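Local atomic coordinates of protein GLB-12 (Caenorhabditis elegans, PDB entry 4BJA), a protein that binds heme b as a globin and probably acts in the redox signalling that the worm needs for reproduction. Residues A[139-145]-A[203-208]; A[99-103]-A[119-123]; A[149-153]-A[196-200]. The protein carries 1 engineered substitution. All coordinates share one frame; numbering follows the deposited sequence.

Contact 1: residues A[139-145]-A[203-208]. With HEM (protoporphyrin IX containing Fe), chain B.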
loop_
_atom_site.group_PDB
_atom_site.type_symbol
_atom_site.label_atom_id
_atom_site.label_comp_id
_atom_site.label_asym_id
_atom_site.label_seq_id
_atom_site.Cartn_x
_atom_site.Cartn_y
_atom_site.Cartn_z
ATOM N N GLN A 139 -12.225 6.218 -8.780
ATOM C CA GLN A 139 -12.094 4.805 -8.375
ATOM C C GLN A 139 -13.386 3.940 -8.501
ATOM O O GLN A 139 -13.329 2.700 -8.503
ATOM C CB GLN A 139 -11.537 4.744 -6.940
ATOM C CG GLN A 139 -10.271 5.623 -6.699
ATOM C CD GLN A 139 -9.645 5.357 -5.328
ATOM O OE1 GLN A 139 -9.373 6.274 -4.541
ATOM N NE2 GLN A 139 -9.422 4.098 -5.044
ATOM N N MET A 140 -14.543 4.597 -8.596
ATOM C CA MET A 140 -15.842 3.921 -8.772
ATOM C C MET A 140 -16.083 3.525 -10.241
ATOM O O MET A 140 -16.889 2.627 -10.534
ATOM C CB MET A 140 -16.973 4.764 -8.152
ATOM C CG MET A 140 -17.043 4.715 -6.646
ATOM S SD MET A 140 -16.949 3.025 -5.998
ATOM C CE MET A 140 -18.562 2.334 -6.419
ATOM N N GLU A 141 -15.378 4.198 -11.147
ATOM C CA GLU A 141 -15.684 4.222 -12.571
ATOM C C GLU A 141 -14.496 4.049 -13.537
ATOM O O GLU A 141 -14.406 3.043 -14.219
ATOM C CB GLU A 141 -16.342 5.560 -12.901
ATOM C CG GLU A 141 -16.733 5.800 -14.343
ATOM C CD GLU A 141 -17.726 6.962 -14.470
ATOM O OE1 GLU A 141 -18.100 7.561 -13.428
ATOM O OE2 GLU A 141 -18.139 7.266 -15.616
ATOM N N LYS A 142 -13.618 5.042 -13.629
ATOM C CA LYS A 142 -12.345 4.867 -14.322
ATOM C C LYS A 142 -11.207 5.379 -13.472
ATOM O O LYS A 142 -11.164 6.553 -13.111
ATOM C CB LYS A 142 -12.305 5.566 -15.685
ATOM C CG LYS A 142 -13.114 4.805 -16.797
ATOM C CD LYS A 142 -12.987 5.535 -18.135
ATOM C CE LYS A 142 -13.209 4.597 -19.339
ATOM N NZ LYS A 142 -14.480 3.853 -19.241
ATOM N N ASN A 143 -10.262 4.494 -13.214
ATOM C CA ASN A 143 -8.989 4.926 -12.623
ATOM C C ASN A 143 -7.949 4.966 -13.748
ATOM O O ASN A 143 -7.526 3.930 -14.216
ATOM C CB ASN A 143 -8.589 3.917 -11.529
ATOM C CG ASN A 143 -7.262 4.236 -10.906
ATOM O OD1 ASN A 143 -6.426 4.911 -11.505
ATOM N ND2 ASN A 143 -7.073 3.782 -9.662
ATOM N N TYR A 144 -7.581 6.159 -14.211
ATOM C CA TYR A 144 -6.722 6.299 -15.389
ATOM C C TYR A 144 -5.290 5.843 -15.122
ATOM O O TYR A 144 -4.613 5.437 -16.042
ATOM C CB TYR A 144 -6.766 7.752 -15.955
ATOM C CG TYR A 144 -8.127 8.079 -16.524
ATOM C CD1 TYR A 144 -8.444 7.742 -17.838
ATOM C CD2 TYR A 144 -9.096 8.680 -15.727
ATOM C CE1 TYR A 144 -9.702 8.041 -18.351
ATOM C CE2 TYR A 144 -10.360 8.959 -16.231
ATOM C CZ TYR A 144 -10.641 8.629 -17.524
ATOM O OH TYR A 144 -11.899 8.922 -18.013
ATOM N N PHE A 145 -4.815 5.886 -13.869
ATOM C CA PHE A 145 -3.503 5.343 -13.602
ATOM C C PHE A 145 -3.528 3.844 -13.778
ATOM O O PHE A 145 -2.587 3.250 -14.336
ATOM C CB PHE A 145 -3.082 5.676 -12.161
ATOM C CG PHE A 145 -3.072 7.149 -11.875
ATOM C CD1 PHE A 145 -2.377 8.024 -12.733
ATOM C CD2 PHE A 145 -3.832 7.668 -10.819
ATOM C CE1 PHE A 145 -2.387 9.409 -12.461
ATOM C CE2 PHE A 145 -3.850 9.029 -10.564
ATOM C CZ PHE A 145 -3.131 9.896 -11.389
ATOM N N MET A 203 0.080 5.963 -6.646
ATOM C CA MET A 203 -0.324 7.145 -7.403
ATOM C C MET A 203 -1.790 7.431 -7.193
ATOM O O MET A 203 -2.162 8.590 -7.047
ATOM C CB MET A 203 -0.006 7.006 -8.877
ATOM C CG MET A 203 1.473 7.050 -9.135
ATOM S SD MET A 203 1.753 6.805 -10.877
ATOM C CE MET A 203 1.270 8.400 -11.496
ATOM N N THR A 204 -2.613 6.390 -7.123
ATOM C CA THR A 204 -4.020 6.593 -6.911
ATOM C C THR A 204 -4.290 7.257 -5.555
ATOM O O THR A 204 -5.090 8.209 -5.470
ATOM C CB THR A 204 -4.760 5.248 -7.021
ATOM O OG1 THR A 204 -4.621 4.761 -8.364
ATOM C CG2 THR A 204 -6.237 5.387 -6.633
ATOM N N ASP A 205 -3.629 6.747 -4.508
ATOM C CA ASP A 205 -3.898 7.241 -3.162
ATOM C C ASP A 205 -3.393 8.652 -2.963
ATOM O O ASP A 205 -4.098 9.480 -2.381
ATOM C CB ASP A 205 -3.343 6.277 -2.109
ATOM C CG ASP A 205 -4.247 5.060 -1.886
ATOM O OD1 ASP A 205 -5.357 4.968 -2.470
ATOM O OD2 ASP A 205 -3.859 4.181 -1.081
ATOM N N SER A 206 -2.201 8.934 -3.500
ATOM C CA SER A 206 -1.649 10.259 -3.351
ATOM C C SER A 206 -2.468 11.299 -4.148
ATOM O O SER A 206 -2.761 12.429 -3.671
ATOM C CB SER A 206 -0.174 10.264 -3.714
ATOM O OG SER A 206 0.056 9.856 -5.065
ATOM N N PHE A 207 -2.847 10.922 -5.357
ATOM C CA PHE A 207 -3.742 11.772 -6.141
ATOM C C PHE A 207 -5.064 12.073 -5.380
ATOM O O PHE A 207 -5.541 13.226 -5.310
ATOM C CB PHE A 207 -4.038 11.074 -7.492
ATOM C CG PHE A 207 -4.952 11.877 -8.390
ATOM C CD1 PHE A 207 -6.330 11.866 -8.183
ATOM C CD2 PHE A 207 -4.421 12.667 -9.398
ATOM C CE1 PHE A 207 -7.187 12.652 -8.979
ATOM C CE2 PHE A 207 -5.288 13.430 -10.236
ATOM C CZ PHE A 207 -6.639 13.434 -9.994
ATOM N N GLU A 208 -5.684 11.027 -4.839
ATOM C CA GLU A 208 -7.001 11.167 -4.273
ATOM C C GLU A 208 -6.944 12.127 -3.077
ATOM O O GLU A 208 -7.818 12.996 -2.907
ATOM C CB GLU A 208 -7.515 9.802 -3.886
ATOM C CG GLU A 208 -8.986 9.736 -3.690
ATOM C CD GLU A 208 -9.789 9.835 -4.998
ATOM O OE1 GLU A 208 -9.332 9.365 -6.063
ATOM O OE2 GLU A 208 -10.910 10.356 -4.929
HETATM C CHA HEM B . 3.043 14.593 -16.394
HETATM C CHB HEM B . 4.100 10.030 -15.165
HETATM C CHC HEM B . -0.459 8.748 -15.990
HETATM C CHD HEM B . -1.289 13.065 -17.955
HETATM C C1A HEM B . 3.685 13.491 -15.944
HETATM C C2A HEM B . 5.036 13.464 -15.413
HETATM C C3A HEM B . 5.298 12.187 -15.084
HETATM C C4A HEM B . 4.138 11.384 -15.403
HETATM C CMA HEM B . 6.599 11.586 -14.487
HETATM C CAA HEM B . 5.953 14.722 -15.254
HETATM C CBA HEM B . 6.301 14.974 -13.779
HETATM C CGA HEM B . 5.047 15.240 -13.072
HETATM O O1A HEM B . 4.244 16.078 -13.572
HETATM O O2A HEM B . 4.853 14.559 -12.032
HETATM C C1B HEM B . 2.927 9.339 -15.233
HETATM C C2B HEM B . 2.739 7.976 -14.749
HETATM C C3B HEM B . 1.500 7.636 -14.967
HETATM C C4B HEM B . 0.845 8.746 -15.610
HETATM C CMB HEM B . 3.825 7.122 -14.076
HETATM C CAB HEM B . 0.884 6.271 -14.557
HETATM C CBB HEM B . -0.199 5.848 -15.162
HETATM C C1C HEM B . -1.079 9.799 -16.574
HETATM C C2C HEM B . -2.449 9.812 -17.024
HETATM C C3C HEM B . -2.687 10.998 -17.555
HETATM C C4C HEM B . -1.470 11.777 -17.503
HETATM C CMC HEM B . -3.441 8.637 -16.851
HETATM C CAC HEM B . -4.044 11.427 -18.161
HETATM C CBC HEM B . -4.313 12.720 -18.178
HETATM C C1D HEM B . -0.188 13.827 -17.787
HETATM C C2D HEM B . 0.026 15.104 -18.400
HETATM C C3D HEM B . 1.358 15.572 -17.909
HETATM C C4D HEM B . 1.834 14.537 -17.037
HETATM C CMD HEM B . -0.899 15.876 -19.369
HETATM C CAD HEM B . 2.082 16.877 -18.290
HETATM C CBD HEM B . 3.148 16.494 -19.330
HETATM C CGD HEM B . 2.604 16.052 -20.686
HETATM O O1D HEM B . 1.464 16.388 -21.071
HETATM O O2D HEM B . 3.351 15.366 -21.398
HETATM N NA HEM B . 3.156 12.195 -15.940
HETATM N NB HEM B . 1.731 9.806 -15.770
HETATM N NC HEM B . -0.521 11.020 -16.890
HETATM N ND HEM B . 0.917 13.511 -16.988
HETATM FE FE HEM B . 1.344 11.648 -16.413
#
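Met-203 and Phe-145 meet at the heme. CB of Met-203 lies over one face of the Phe-145 ring, offset toward its rim, and in one of two modelled conformers SD sits obliquely above it, 5.2 Å from the ring centroid, a Met-aromatic contact. In that conformer the bend about CG-SD (chi3 75°) carries CE to the porphyrin, 3.6 Å from C3B. Thr-204 comes next: its OG1 accepts a nearly straight bond from Asn-143 ND2 (2.9 Å, 168°), lying in the amide plane, and itself donates to Ile-200 O one turn back. CG2 of Thr-204 packs against CG of Gln-139 at 4.0 Å. Asn-143 is the N-cap residue of helix 144-160, and its OD1 takes a weak capping bond from Phe-145 N (3.0 Å) and another bond from Glu-146 N. Asp-205 turns to the second subunit and bonds Trp-19 of that chain. Phe-207 offers its ring to the edge of Phe-145 in an offset edge-to-face pair, planes 68° apart, with Phe-145 CZ 3.6 Å from Phe-207 CD2. Glu-208 stands beside Gln-139, its carboxylate salt-bridged to Arg-211. The chemistry is thus divided: mostly hydrocarbon meets one face and the edge of the Phe-145 ring beside the heme, while one buried threonine hydroxyl, used as both donor and acceptor, ties the capping asparagine to helix 185-214.

Contact 2: residues A[99-103]-A[119-123]; sequences FMEQL and LVRKT. With HEM (protoporphyrin IX containing Fe), chain B; SO4 (sulfate ion), chain C.
CG anti to the backbone N in both Phe-99 (chi1 167°) and Leu-119 (chi1 173°) swings each side chain into the gap between helices 87-108 and 113-126, where Phe-99 CD2 and Leu-119 CG come within 4.0 Å. The Phe-99 ring has the heme methyl CMB over one face, 3.6 Å from CE1, and Thr-123 OG1 at its edge, 3.5 Å from CE2. That hydroxyl donates to Leu-119 O (2.7 Å), which also receives Thr-123 N from the other face of its carbonyl plane; the hydrogen is spent on its own helix, the oxygen lying at the ring edge with no bond across the contact. The two segments run roughly antiparallel at 152°, axes 11.6 Å apart, as the E and F helices of a globin do; the axial ligand His-127 lies one turn beyond Thr-123 and donates from ND1 to Thr-123 O. On the buried side Leu-103 CD2 meets Val-120 CG2 at 3.7 Å, while Leu-119 CD2 rests beside Gln-102 CB at the outer margin. On the far side of its helix Arg-121 holds a sulfate, probably from the crystallisation liquor: NE bonds O2 and NH2 bonds O1 (2.8 Å), and Arg-125 donates too.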
loop_
_atom_site.group_PDB
_atom_site.type_symbol
_atom_site.label_atom_id
_atom_site.label_comp_id
_atom_site.label_asym_id
_atom_site.label_seq_id
_atom_site.Cartn_x
_atom_site.Cartn_y
_atom_site.Cartn_z
ATOM N N PHE A 99 10.683 8.389 -15.350
ATOM C CA PHE A 99 10.119 7.976 -14.050
ATOM C C PHE A 99 10.415 6.511 -13.790
ATOM O O PHE A 99 10.822 6.170 -12.672
ATOM C CB PHE A 99 8.611 8.244 -14.092
ATOM C CG PHE A 99 7.811 7.614 -12.985
ATOM C CD1 PHE A 99 7.282 6.325 -13.116
ATOM C CD2 PHE A 99 7.491 8.365 -11.852
ATOM C CE1 PHE A 99 6.494 5.779 -12.109
ATOM C CE2 PHE A 99 6.673 7.836 -10.859
ATOM C CZ PHE A 99 6.193 6.532 -10.973
ATOM N N MET A 100 10.211 5.638 -14.785
ATOM C CA MET A 100 10.519 4.214 -14.612
ATOM C C MET A 100 12.022 3.941 -14.476
ATOM O O MET A 100 12.433 3.070 -13.731
ATOM C CB MET A 100 9.907 3.396 -15.765
ATOM C CG MET A 100 8.366 3.399 -15.698
ATOM S SD MET A 100 7.799 2.508 -14.240
ATOM C CE MET A 100 9.145 1.310 -14.224
ATOM N N GLU A 101 12.832 4.697 -15.215
ATOM C CA GLU A 101 14.285 4.577 -15.161
ATOM C C GLU A 101 14.748 4.899 -13.728
ATOM O O GLU A 101 15.522 4.171 -13.114
ATOM C CB GLU A 101 14.920 5.571 -16.129
ATOM C CG GLU A 101 16.440 5.698 -16.004
ATOM C CD GLU A 101 17.226 4.395 -16.257
ATOM O OE1 GLU A 101 16.703 3.355 -16.759
ATOM O OE2 GLU A 101 18.443 4.417 -15.964
ATOM N N GLN A 102 14.259 6.004 -13.212
ATOM C CA GLN A 102 14.705 6.476 -11.883
ATOM C C GLN A 102 14.185 5.538 -10.815
ATOM O O GLN A 102 14.901 5.175 -9.840
ATOM C CB GLN A 102 14.056 7.810 -11.596
ATOM C CG GLN A 102 14.478 9.031 -12.332
ATOM C CD GLN A 102 13.622 10.202 -11.817
ATOM O OE1 GLN A 102 12.602 10.579 -12.423
ATOM N NE2 GLN A 102 13.970 10.693 -10.629
ATOM N N LEU A 103 12.907 5.176 -10.946
ATOM C CA LEU A 103 12.258 4.349 -9.909
ATOM C C LEU A 103 12.952 2.970 -9.841
ATOM O O LEU A 103 13.272 2.485 -8.742
ATOM C CB LEU A 103 10.738 4.228 -10.223
ATOM C CG LEU A 103 9.832 3.438 -9.329
ATOM C CD1 LEU A 103 10.038 3.830 -7.822
ATOM C CD2 LEU A 103 8.387 3.736 -9.822
ATOM N N LEU A 119 8.986 9.585 -4.844
ATOM C CA LEU A 119 8.818 9.849 -6.300
ATOM C C LEU A 119 7.410 9.465 -6.733
ATOM O O LEU A 119 6.709 10.246 -7.410
ATOM C CB LEU A 119 9.881 9.102 -7.113
ATOM C CG LEU A 119 9.682 9.181 -8.659
ATOM C CD1 LEU A 119 9.749 10.617 -9.180
ATOM C CD2 LEU A 119 10.709 8.333 -9.382
ATOM N N VAL A 120 6.973 8.296 -6.314
ATOM C CA VAL A 120 5.646 7.834 -6.791
ATOM C C VAL A 120 4.525 8.701 -6.210
ATOM O O VAL A 120 3.627 9.141 -6.929
ATOM C CB VAL A 120 5.436 6.353 -6.465
ATOM C CG1 VAL A 120 4.020 5.919 -6.858
ATOM C CG2 VAL A 120 6.504 5.478 -7.128
ATOM N N ARG A 121 4.589 9.020 -4.916
ATOM C CA ARG A 121 3.539 9.826 -4.333
ATOM C C ARG A 121 3.571 11.269 -4.865
ATOM O O ARG A 121 2.518 11.848 -5.078
ATOM C CB ARG A 121 3.606 9.730 -2.806
ATOM C CG ARG A 121 3.261 8.301 -2.362
ATOM C CD ARG A 121 2.840 8.166 -0.944
ATOM N NE ARG A 121 1.624 8.890 -0.598
ATOM C CZ ARG A 121 0.432 8.344 -0.333
ATOM N NH1 ARG A 121 0.194 7.032 -0.448
ATOM N NH2 ARG A 121 -0.544 9.145 0.050
ATOM N N LYS A 122 4.750 11.823 -5.123
ATOM C CA LYS A 122 4.881 13.188 -5.630
ATOM C C LYS A 122 4.274 13.258 -7.025
ATOM O O LYS A 122 3.647 14.275 -7.408
ATOM C CB LYS A 122 6.366 13.624 -5.715
ATOM C CG LYS A 122 6.494 15.029 -6.288
ATOM C CD LYS A 122 7.899 15.583 -6.198
ATOM C CE LYS A 122 7.927 17.053 -6.735
ATOM N NZ LYS A 122 9.247 17.674 -6.571
ATOM N N THR A 123 4.499 12.190 -7.781
ATOM C CA THR A 123 3.989 12.133 -9.174
ATOM C C THR A 123 2.473 12.032 -9.129
ATOM O O THR A 123 1.769 12.717 -9.886
ATOM C CB THR A 123 4.659 10.972 -9.921
ATOM O OG1 THR A 123 6.079 11.169 -9.896
ATOM C CG2 THR A 123 4.228 10.866 -11.403
HETATM C CHA HEM B . 3.043 14.593 -16.394
HETATM C CHB HEM B . 4.100 10.030 -15.165
HETATM C CHC HEM B . -0.459 8.748 -15.990
HETATM C CHD HEM B . -1.289 13.065 -17.955
HETATM C C1A HEM B . 3.685 13.491 -15.944
HETATM C C2A HEM B . 5.036 13.464 -15.413
HETATM C C3A HEM B . 5.298 12.187 -15.084
HETATM C C4A HEM B . 4.138 11.384 -15.403
HETATM C CMA HEM B . 6.599 11.586 -14.487
HETATM C CAA HEM B . 5.953 14.722 -15.254
HETATM C CBA HEM B . 6.301 14.974 -13.779
HETATM C CGA HEM B . 5.047 15.240 -13.072
HETATM O O1A HEM B . 4.244 16.078 -13.572
HETATM O O2A HEM B . 4.853 14.559 -12.032
HETATM C C1B HEM B . 2.927 9.339 -15.233
HETATM C C2B HEM B . 2.739 7.976 -14.749
HETATM C C3B HEM B . 1.500 7.636 -14.967
HETATM C C4B HEM B . 0.845 8.746 -15.610
HETATM C CMB HEM B . 3.825 7.122 -14.076
HETATM C CAB HEM B . 0.884 6.271 -14.557
HETATM C CBB HEM B . -0.199 5.848 -15.162
HETATM C C1C HEM B . -1.079 9.799 -16.574
HETATM C C2C HEM B . -2.449 9.812 -17.024
HETATM C C3C HEM B . -2.687 10.998 -17.555
HETATM C C4C HEM B . -1.470 11.777 -17.503
HETATM C CMC HEM B . -3.441 8.637 -16.851
HETATM C CAC HEM B . -4.044 11.427 -18.161
HETATM C CBC HEM B . -4.313 12.720 -18.178
HETATM C C1D HEM B . -0.188 13.827 -17.787
HETATM C C2D HEM B . 0.026 15.104 -18.400
HETATM C C3D HEM B . 1.358 15.572 -17.909
HETATM C C4D HEM B . 1.834 14.537 -17.037
HETATM C CMD HEM B . -0.899 15.876 -19.369
HETATM C CAD HEM B . 2.082 16.877 -18.290
HETATM C CBD HEM B . 3.148 16.494 -19.330
HETATM C CGD HEM B . 2.604 16.052 -20.686
HETATM O O1D HEM B . 1.464 16.388 -21.071
HETATM O O2D HEM B . 3.351 15.366 -21.398
HETATM N NA HEM B . 3.156 12.195 -15.940
HETATM N NB HEM B . 1.731 9.806 -15.770
HETATM N NC HEM B . -0.521 11.020 -16.890
HETATM N ND HEM B . 0.917 13.511 -16.988
HETATM FE FE HEM B . 1.344 11.648 -16.413
HETATM S S SO4 C . 1.426 12.088 0.567
HETATM O O1 SO4 C . 0.140 11.663 1.129
HETATM O O2 SO4 C . 1.313 11.955 -0.877
HETATM O O3 SO4 C . 1.696 13.462 0.939
HETATM O O4 SO4 C . 2.535 11.247 1.051
#

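Contact 3: residues A[149-153]-A[196-200]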
loop_
_atom_site.group_PDB
_atom_site.type_symbol
_atom_site.label_atom_id
_atom_site.label_comp_id
_atom_site.label_asym_id
_atom_site.label_seq_id
_atom_site.Cartn_x
_atom_site.Cartn_y
_atom_site.Cartn_z
ATOM N N ILE A 149 -1.365 1.769 -16.568
ATOM C CA ILE A 149 -0.394 0.767 -16.101
ATOM C C ILE A 149 -0.840 -0.638 -16.462
ATOM O O ILE A 149 -0.010 -1.468 -16.760
ATOM C CB ILE A 149 -0.073 0.911 -14.614
ATOM C CG1 ILE A 149 0.652 2.230 -14.457
ATOM C CG2 ILE A 149 0.766 -0.308 -14.133
ATOM C CD1 ILE A 149 2.056 2.205 -14.954
ATOM N N ASN A 150 -2.156 -0.878 -16.526
ATOM C CA ASN A 150 -2.597 -2.215 -16.958
ATOM C C ASN A 150 -2.148 -2.554 -18.382
ATOM O O ASN A 150 -1.863 -3.724 -18.682
ATOM C CB ASN A 150 -4.111 -2.331 -16.843
ATOM C CG ASN A 150 -4.544 -2.637 -15.467
ATOM O OD1 ASN A 150 -3.704 -2.920 -14.602
ATOM N ND2 ASN A 150 -5.854 -2.655 -15.237
ATOM N N VAL A 151 -2.072 -1.544 -19.264
ATOM C CA VAL A 151 -1.561 -1.831 -20.608
ATOM C C VAL A 151 -0.081 -2.174 -20.533
ATOM O O VAL A 151 0.396 -3.072 -21.257
ATOM C CB VAL A 151 -1.895 -0.713 -21.625
ATOM C CG1 VAL A 151 -1.390 -1.127 -23.071
ATOM C CG2 VAL A 151 -3.417 -0.451 -21.626
ATOM N N PHE A 152 0.659 -1.477 -19.639
ATOM C CA PHE A 152 2.021 -1.891 -19.396
ATOM C C PHE A 152 2.145 -3.313 -18.862
ATOM O O PHE A 152 3.023 -4.054 -19.287
ATOM C CB PHE A 152 2.731 -0.871 -18.508
ATOM C CG PHE A 152 3.172 0.325 -19.286
ATOM C CD1 PHE A 152 4.441 0.327 -19.930
ATOM C CD2 PHE A 152 2.305 1.407 -19.436
ATOM C CE1 PHE A 152 4.834 1.436 -20.690
ATOM C CE2 PHE A 152 2.675 2.540 -20.214
ATOM C CZ PHE A 152 3.946 2.541 -20.839
ATOM N N ILE A 153 1.272 -3.689 -17.940
ATOM C CA ILE A 153 1.289 -5.068 -17.433
ATOM C C ILE A 153 1.112 -6.075 -18.589
ATOM O O ILE A 153 1.822 -7.112 -18.665
ATOM C CB ILE A 153 0.213 -5.241 -16.353
ATOM C CG1 ILE A 153 0.655 -4.489 -15.072
ATOM C CG2 ILE A 153 0.007 -6.742 -16.030
ATOM C CD1 ILE A 153 -0.416 -4.337 -14.015
ATOM N N LEU A 196 4.230 -2.940 -10.459
ATOM C CA LEU A 196 3.374 -2.012 -11.207
ATOM C C LEU A 196 2.037 -1.778 -10.474
ATOM O O LEU A 196 1.487 -0.657 -10.507
ATOM C CB LEU A 196 3.187 -2.533 -12.625
ATOM C CG LEU A 196 4.447 -2.413 -13.490
ATOM C CD1 LEU A 196 4.153 -3.045 -14.816
ATOM C CD2 LEU A 196 4.849 -0.979 -13.707
ATOM N N ASN A 197 1.507 -2.813 -9.811
ATOM C CA ASN A 197 0.318 -2.628 -8.979
ATOM C C ASN A 197 0.545 -1.698 -7.789
ATOM O O ASN A 197 -0.335 -0.935 -7.414
ATOM C CB ASN A 197 -0.256 -3.987 -8.545
ATOM C CG ASN A 197 -1.018 -4.639 -9.716
ATOM O OD1 ASN A 197 -1.821 -3.965 -10.353
ATOM N ND2 ASN A 197 -0.796 -5.892 -9.979
ATOM N N THR A 198 1.744 -1.747 -7.238
ATOM C CA THR A 198 2.083 -0.827 -6.148
ATOM C C THR A 198 2.225 0.605 -6.694
ATOM O O THR A 198 1.830 1.553 -6.020
ATOM C CB THR A 198 3.372 -1.275 -5.413
ATOM O OG1 THR A 198 3.153 -2.615 -4.927
ATOM C CG2 THR A 198 3.675 -0.371 -4.238
ATOM N N VAL A 199 2.765 0.763 -7.917
ATOM C CA VAL A 199 2.788 2.093 -8.498
ATOM C C VAL A 199 1.355 2.621 -8.681
ATOM O O VAL A 199 1.032 3.753 -8.304
ATOM C CB VAL A 199 3.557 2.100 -9.834
ATOM C CG1 VAL A 199 3.374 3.452 -10.525
ATOM C CG2 VAL A 199 5.086 1.778 -9.545
ATOM N N ILE A 200 0.464 1.774 -9.189
ATOM C CA ILE A 200 -0.942 2.201 -9.328
ATOM C C ILE A 200 -1.533 2.610 -7.983
ATOM O O ILE A 200 -2.133 3.668 -7.865
ATOM C CB ILE A 200 -1.823 1.075 -9.882
ATOM C CG1 ILE A 200 -1.414 0.768 -11.320
ATOM C CG2 ILE A 200 -3.316 1.542 -9.873
ATOM C CD1 ILE A 200 -2.034 -0.568 -11.880
HETATM O O HOH W 1 -3.800 -4.235 -12.157
#
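Two amides, Asn-150 and Asn-197, face each other across a water: it donates to Asn-150 OD1 (2.8 Å) and to Asn-197 OD1 (2.7 Å). Methyl groups flank both oxygens, with Ile-200 CD1 4.0 Å from Asn-150 OD1 and Ile-153 CD1 near Asn-197 OD1. The Phe-152 ring belongs to another layer, stacked with Phe-96 and meeting Phe-58 at a steep angle. Inside the water bridge the packing is all aliphatic. Ile-149 and Ile-200 lie alongside each other, pointing opposite ways, CB of the first 3.6 Å from CG1 of the second, while CG2 of Ile-149, anti to its own N, reaches Leu-196 CB at 3.6 Å. Ile-153 runs alongside Leu-196, CG1 of the first 3.8 Å from CD1 of the second. With an alanine at Ile-200, Ile-149 would probably lose the wall beside its CB and CG2, and a gap would open next to Asn-150 OD1. The segments run antiparallel at 178° with axes 10.2 Å apart, the G–H pairing of the globin fold. Ile-149 touches the heme and Phe-96 of helix 87-108, helix 50-65 packs on Phe-152, and Val-199 meets helix 27-30. Ile-200 also packs on Glu-25 of the second subunit.

In the fold
All three contacts are buried, but to different depths: contact 3 is the most central, contact 2 slightly farther out, and contact 1 lies nearest the periphery. Contacts 1 and 3 hold the same two helices, 144-160 and 185-214, and contact 3 is nested in the chain loop that contact 1 closes; contact 2 closes earlier, between helices 87-108 and 113-126. Met-203 joins contacts 1 and 2 by packing on Val-120 and Thr-123, and Val-199 joins contacts 2 and 3. Contact 1 mixes aromatic rings with a direct hydrogen bond, contact 2 is apolar across its interface, and contact 3 is aliphatic with a water bridge. All three touch the heme; 1 and 3 also pack against the second subunit.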